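Local structure of Lmo1499 protein (Listeria monocytogenes, 4IIW) at residues Ile228-Ala233 and Asp302-Ala307; Thr261-Leu266 and Ser271-Lys276. The protein probably acts as a membrane-bound lytic endotransglycosylase that cleaves nascent peptidoglycan strands and so terminates their elongation. All blocks are in the same frame, centred on the assembly; numbering follows the deposited sequence.

Contact 1: residues Ile228-Ala233 and Asp302-Ala307; sequences IIEKEA and DSSMEA
I229 and E230 meet S304 and A307 in a buried helix-helix contact, where the last turn of helix 219-232 packs on the start of helix 302-309. The short axes pass 9.0 Å apart at 126°, and the backbones come nearest at E230 and S304, whose CA atoms are 5.6 Å apart. The polar half is a hydrogen bond from S304 OG to E230 OE1 of 2.6 Å. The hydroxyl reaches that oxygen from above the carboxylate, 45° out of its plane. E230 has CG anti to its backbone N (chi1 -173°) and then bends at chi2, which carries the carboxylate over to the serine. OE1 also accepts a hydrogen bond from the backbone N of G301, so one buried oxygen takes two bonds at the entry to helix 302-309. The apolar half is I229 CD1, 3.9 Å from A307 CB; I229 CG2 borders the S304 hydroxyl. R239 lies near both polar partners, but its bonds to them are weak or long. E232, predicted to be important for catalysis, stands at the end of the same helix, an arrangement consistent with the glutamate-bearing helix of lytic transglycosylases in the MltG (YceG-like) family.

Contact 2: residues Thr261-Leu266 and Ser271-Lys276; sequences TVLYAL and SKTTYK
L263 and T273 meet where a four-residue connection brings the chain across helix 259-265 before a capping box starts the next short helix, 275-278. The two side chains cross obliquely. The branched end of L263 is turned to the T273 methyl, though the exact closeness of the two is doubtful. In T273 the hydroxyl OG1 takes the place between backbone N and carbonyl carbon (chi1 66°), which sets CG2 beside the backbone N and facing the helix. V262 comes to the same methyl less closely, its CG1 being 4.4 Å from T273 CG2. The T273 hydroxyl has a weak hydrogen bond to D259 at the start of helix 259-265. No hydrogen bond joins the two segments, so the contact is van der Waals packing near the surface of the protein. In the capping box, the T274 side chain caps a backbone N in the first turn of helix 275-278 and D277 OD2 bonds back to T274 N. D277 also touches V262 and L266 of 261-266. The leucine fork also spans the preceding backbone: L263 CD2 lies 4.2 Å from K272 O, and L263 CD1 lies 3.9 Å from S271 O.

Following the chain from the N terminus, helix 219-232 supplies the first half of contact 1 at 228-233, and the chain runs on through helix 239-251 to helix 259-265. There contact 2 closes a small loop of four residues between 261-266 and 271-276. A further run, from helix 275-278 through loop, leads to 302-307, which returns to 228-233 and closes contact 1 over 68 residues. Contact 2 thus falls wholly within the larger closure, and the two do not cross. Their centres are about 19 Å apart, yet they join directly, because I228 CG2 packs 3.8 Å from T261 CG2. Helix 219-232 therefore touches both helix 302-309 and helix 259-265.

Contact 1: residues Ile228-Ala233 and Asp302-Ala307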
loop_
_atom_site.group_PDB
_atom_site.type_symbol
_atom_site.label_atom_id
_atom_site.label_comp_id
_atom_site.label_asym_id
_atom_site.label_seq_id
_atom_site.Cartn_x
_atom_site.Cartn_y
_atom_site.Cartn_z
ATOM N N ILE B 228 36.991 27.143 -35.711
ATOM C CA ILE B 228 37.022 25.904 -36.479
ATOM C C ILE B 228 38.160 25.034 -35.952
ATOM O O ILE B 228 38.074 23.797 -36.007
ATOM C CB ILE B 228 37.074 26.117 -38.008
ATOM C CG1 ILE B 228 38.373 26.742 -38.471
ATOM C CG2 ILE B 228 35.938 27.003 -38.455
ATOM C CD1 ILE B 228 38.425 26.915 -39.993
ATOM N N ILE B 229 39.208 25.678 -35.421
ATOM C CA ILE B 229 40.336 24.952 -34.811
ATOM C C ILE B 229 39.867 24.337 -33.497
ATOM O O ILE B 229 40.159 23.172 -33.221
ATOM C CB ILE B 229 41.587 25.851 -34.537
ATOM C CG1 ILE B 229 42.189 26.394 -35.838
ATOM C CG2 ILE B 229 42.672 25.074 -33.831
ATOM C CD1 ILE B 229 43.309 27.433 -35.619
ATOM N N GLU B 230 39.128 25.120 -32.702
ATOM C CA GLU B 230 38.611 24.651 -31.402
ATOM C C GLU B 230 37.746 23.386 -31.525
ATOM O O GLU B 230 38.019 22.391 -30.867
ATOM C CB GLU B 230 37.798 25.740 -30.700
ATOM C CG GLU B 230 37.363 25.388 -29.262
ATOM C CD GLU B 230 38.490 25.507 -28.242
ATOM O OE1 GLU B 230 39.428 26.288 -28.488
ATOM O OE2 GLU B 230 38.427 24.843 -27.173
ATOM N N LYS B 231 36.725 23.422 -32.380
ATOM C CA LYS B 231 35.823 22.279 -32.530
ATOM C C LYS B 231 36.476 21.036 -33.150
ATOM O O LYS B 231 35.919 19.950 -33.047
ATOM C CB LYS B 231 34.571 22.647 -33.345
ATOM C CG LYS B 231 33.704 23.767 -32.774
ATOM C CD LYS B 231 33.295 23.541 -31.328
ATOM C CE LYS B 231 32.492 22.258 -31.107
ATOM N NZ LYS B 231 32.183 22.052 -29.643
ATOM N N GLU B 232 37.641 21.181 -33.782
ATOM C CA GLU B 232 38.328 20.028 -34.406
ATOM C C GLU B 232 39.417 19.369 -33.544
ATOM O O GLU B 232 39.961 18.342 -33.926
ATOM C CB GLU B 232 38.932 20.422 -35.766
ATOM C CG GLU B 232 37.932 20.529 -36.928
ATOM C CD GLU B 232 37.465 19.170 -37.466
ATOM O OE1 GLU B 232 37.386 18.197 -36.683
ATOM O OE2 GLU B 232 37.161 19.078 -38.682
ATOM N N ALA B 233 39.724 19.935 -32.388
ATOM C CA ALA B 233 40.790 19.397 -31.565
ATOM C C ALA B 233 40.275 18.643 -30.364
ATOM O O ALA B 233 39.419 19.140 -29.634
ATOM C CB ALA B 233 41.696 20.523 -31.095
ATOM N N ASP B 302 42.600 29.976 -25.323
ATOM C CA ASP B 302 43.852 30.583 -25.770
ATOM C C ASP B 302 44.618 29.659 -26.683
ATOM O O ASP B 302 45.242 30.099 -27.657
ATOM C CB ASP B 302 44.714 30.977 -24.587
ATOM C CG ASP B 302 44.228 32.235 -23.926
ATOM O OD1 ASP B 302 44.222 33.291 -24.603
ATOM O OD2 ASP B 302 43.871 32.178 -22.728
ATOM N N SER B 303 44.565 28.373 -26.374
ATOM C CA SER B 303 45.253 27.392 -27.178
ATOM C C SER B 303 44.900 27.570 -28.667
ATOM O O SER B 303 45.777 27.712 -29.516
ATOM C CB SER B 303 44.899 25.993 -26.697
ATOM O OG SER B 303 45.652 25.039 -27.414
ATOM N N SER B 304 43.611 27.580 -28.968
ATOM C CA SER B 304 43.159 27.752 -30.343
ATOM C C SER B 304 43.513 29.113 -30.911
ATOM O O SER B 304 43.875 29.221 -32.086
ATOM C CB SER B 304 41.663 27.525 -30.448
ATOM O OG SER B 304 41.379 26.152 -30.261
HETATM N N MSE B 305 43.408 30.155 -30.100
HETATM C CA MSE B 305 43.750 31.484 -30.575
HETATM C C MSE B 305 45.220 31.553 -30.995
HETATM O O MSE B 305 45.511 32.088 -32.057
HETATM C CB MSE B 305 43.377 32.545 -29.548
HETATM C CG MSE B 305 41.880 32.777 -29.488
HETATM SE SE MSE B 305 41.382 34.049 -28.134
HETATM C CE MSE B 305 39.444 33.931 -28.315
ATOM N N GLU B 306 46.135 31.013 -30.177
ATOM C CA GLU B 306 47.553 30.955 -30.560
ATOM C C GLU B 306 47.742 30.217 -31.870
ATOM O O GLU B 306 48.536 30.629 -32.706
ATOM C CB GLU B 306 48.431 30.243 -29.522
ATOM C CG GLU B 306 49.371 31.127 -28.708
ATOM C CD GLU B 306 50.577 30.327 -28.187
ATOM O OE1 GLU B 306 51.626 30.937 -27.864
ATOM O OE2 GLU B 306 50.490 29.076 -28.135
ATOM N N ALA B 307 47.036 29.107 -32.026
ATOM C CA ALA B 307 47.130 28.314 -33.236
ATOM C C ALA B 307 46.748 29.133 -34.469
ATOM O O ALA B 307 47.384 29.024 -35.516
ATOM C CB ALA B 307 46.260 27.077 -33.128
#

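Contact 2: residues Thr261-Leu266 and Ser271-Lys276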
loop_
_atom_site.group_PDB
_atom_site.type_symbol
_atom_site.label_atom_id
_atom_site.label_comp_id
_atom_site.label_asym_id
_atom_site.label_seq_id
_atom_site.Cartn_x
_atom_site.Cartn_y
_atom_site.Cartn_z
ATOM N N THR B 261 31.433 22.867 -38.856
ATOM C CA THR B 261 30.784 23.997 -39.520
ATOM C C THR B 261 29.466 23.535 -40.118
ATOM O O THR B 261 28.506 24.302 -40.169
ATOM C CB THR B 261 31.671 24.704 -40.592
ATOM O OG1 THR B 261 31.930 23.834 -41.706
ATOM C CG2 THR B 261 32.982 25.197 -39.969
ATOM N N VAL B 262 29.418 22.281 -40.568
ATOM C CA VAL B 262 28.178 21.719 -41.096
ATOM C C VAL B 262 27.145 21.598 -39.957
ATOM O O VAL B 262 25.985 21.993 -40.109
ATOM C CB VAL B 262 28.410 20.351 -41.764
ATOM C CG1 VAL B 262 27.075 19.663 -42.060
ATOM C CG2 VAL B 262 29.233 20.518 -43.022
ATOM N N LEU B 263 27.575 21.068 -38.816
ATOM C CA LEU B 263 26.687 20.924 -37.669
ATOM C C LEU B 263 26.182 22.290 -37.213
ATOM O O LEU B 263 25.005 22.447 -36.890
ATOM C CB LEU B 263 27.387 20.198 -36.508
ATOM C CG LEU B 263 27.817 18.741 -36.732
ATOM C CD1 LEU B 263 28.531 18.216 -35.503
ATOM C CD2 LEU B 263 26.631 17.835 -37.102
ATOM N N TYR B 264 27.067 23.282 -37.186
ATOM C CA TYR B 264 26.656 24.614 -36.785
ATOM C C TYR B 264 25.644 25.178 -37.787
ATOM O O TYR B 264 24.695 25.861 -37.396
ATOM C CB TYR B 264 27.844 25.548 -36.632
ATOM C CG TYR B 264 27.420 26.923 -36.204
ATOM C CD1 TYR B 264 27.132 27.196 -34.866
ATOM C CD2 TYR B 264 27.278 27.951 -37.133
ATOM C CE1 TYR B 264 26.727 28.463 -34.461
ATOM C CE2 TYR B 264 26.869 29.217 -36.737
ATOM C CZ TYR B 264 26.598 29.467 -35.402
ATOM O OH TYR B 264 26.199 30.713 -35.024
ATOM N N ALA B 265 25.841 24.877 -39.068
ATOM C CA ALA B 265 24.921 25.309 -40.119
ATOM C C ALA B 265 23.502 24.825 -39.820
ATOM O O ALA B 265 22.535 25.572 -40.004
ATOM C CB ALA B 265 25.377 24.784 -41.472
ATOM N N LEU B 266 23.389 23.579 -39.357
ATOM C CA LEU B 266 22.095 22.982 -39.010
ATOM C C LEU B 266 21.618 23.383 -37.615
ATOM O O LEU B 266 20.552 22.939 -37.177
ATOM C CB LEU B 266 22.183 21.461 -39.051
ATOM C CG LEU B 266 22.495 20.779 -40.382
ATOM C CD1 LEU B 266 22.699 19.311 -40.135
ATOM C CD2 LEU B 266 21.390 21.002 -41.404
ATOM N N SER B 271 27.009 14.654 -32.535
ATOM C CA SER B 271 28.418 14.275 -32.635
ATOM C C SER B 271 28.856 14.044 -34.087
ATOM O O SER B 271 29.847 14.625 -34.539
ATOM C CB SER B 271 28.705 13.035 -31.775
ATOM O OG SER B 271 27.819 11.977 -32.082
ATOM N N LYS B 272 28.102 13.219 -34.814
ATOM C CA LYS B 272 28.432 12.872 -36.207
ATOM C C LYS B 272 27.479 13.486 -37.240
ATOM O O LYS B 272 26.292 13.694 -36.974
ATOM C CB LYS B 272 28.445 11.348 -36.380
ATOM C CG LYS B 272 29.435 10.617 -35.468
ATOM C CD LYS B 272 29.363 9.100 -35.660
ATOM C CE LYS B 272 30.372 8.373 -34.780
ATOM N NZ LYS B 272 30.327 6.910 -34.995
ATOM N N THR B 273 28.019 13.763 -38.424
ATOM C CA THR B 273 27.249 14.323 -39.528
ATOM C C THR B 273 26.927 13.221 -40.534
ATOM O O THR B 273 27.774 12.386 -40.842
ATOM C CB THR B 273 28.039 15.437 -40.254
ATOM O OG1 THR B 273 29.186 14.879 -40.901
ATOM C CG2 THR B 273 28.495 16.499 -39.275
ATOM N N THR B 274 25.695 13.217 -41.033
ATOM C CA THR B 274 25.279 12.248 -42.040
ATOM C C THR B 274 25.595 12.829 -43.417
ATOM O O THR B 274 26.077 13.957 -43.517
ATOM C CB THR B 274 23.775 11.945 -41.941
ATOM O OG1 THR B 274 23.026 13.145 -42.165
ATOM C CG2 THR B 274 23.429 11.379 -40.570
ATOM N N TYR B 275 25.339 12.063 -44.472
ATOM C CA TYR B 275 25.575 12.536 -45.839
ATOM C C TYR B 275 24.597 13.633 -46.225
ATOM O O TYR B 275 24.976 14.595 -46.889
ATOM C CB TYR B 275 25.476 11.400 -46.860
ATOM C CG TYR B 275 26.696 10.509 -46.952
ATOM C CD1 TYR B 275 27.886 10.984 -47.511
ATOM C CD2 TYR B 275 26.649 9.176 -46.539
ATOM C CE1 TYR B 275 29.007 10.171 -47.623
ATOM C CE2 TYR B 275 27.766 8.347 -46.652
ATOM C CZ TYR B 275 28.942 8.853 -47.195
ATOM O OH TYR B 275 30.048 8.040 -47.310
ATOM N N LYS B 276 23.335 13.477 -45.827
ATOM C CA LYS B 276 22.309 14.482 -46.116
ATOM C C LYS B 276 22.662 15.832 -45.481
ATOM O O LYS B 276 22.303 16.888 -46.009
ATOM C CB LYS B 276 20.925 14.010 -45.644
ATOM C CG LYS B 276 19.809 15.054 -45.824
ATOM C CD LYS B 276 18.419 14.430 -45.682
ATOM C CE LYS B 276 17.304 15.433 -45.988
ATOM N NZ LYS B 276 15.968 14.765 -46.083
#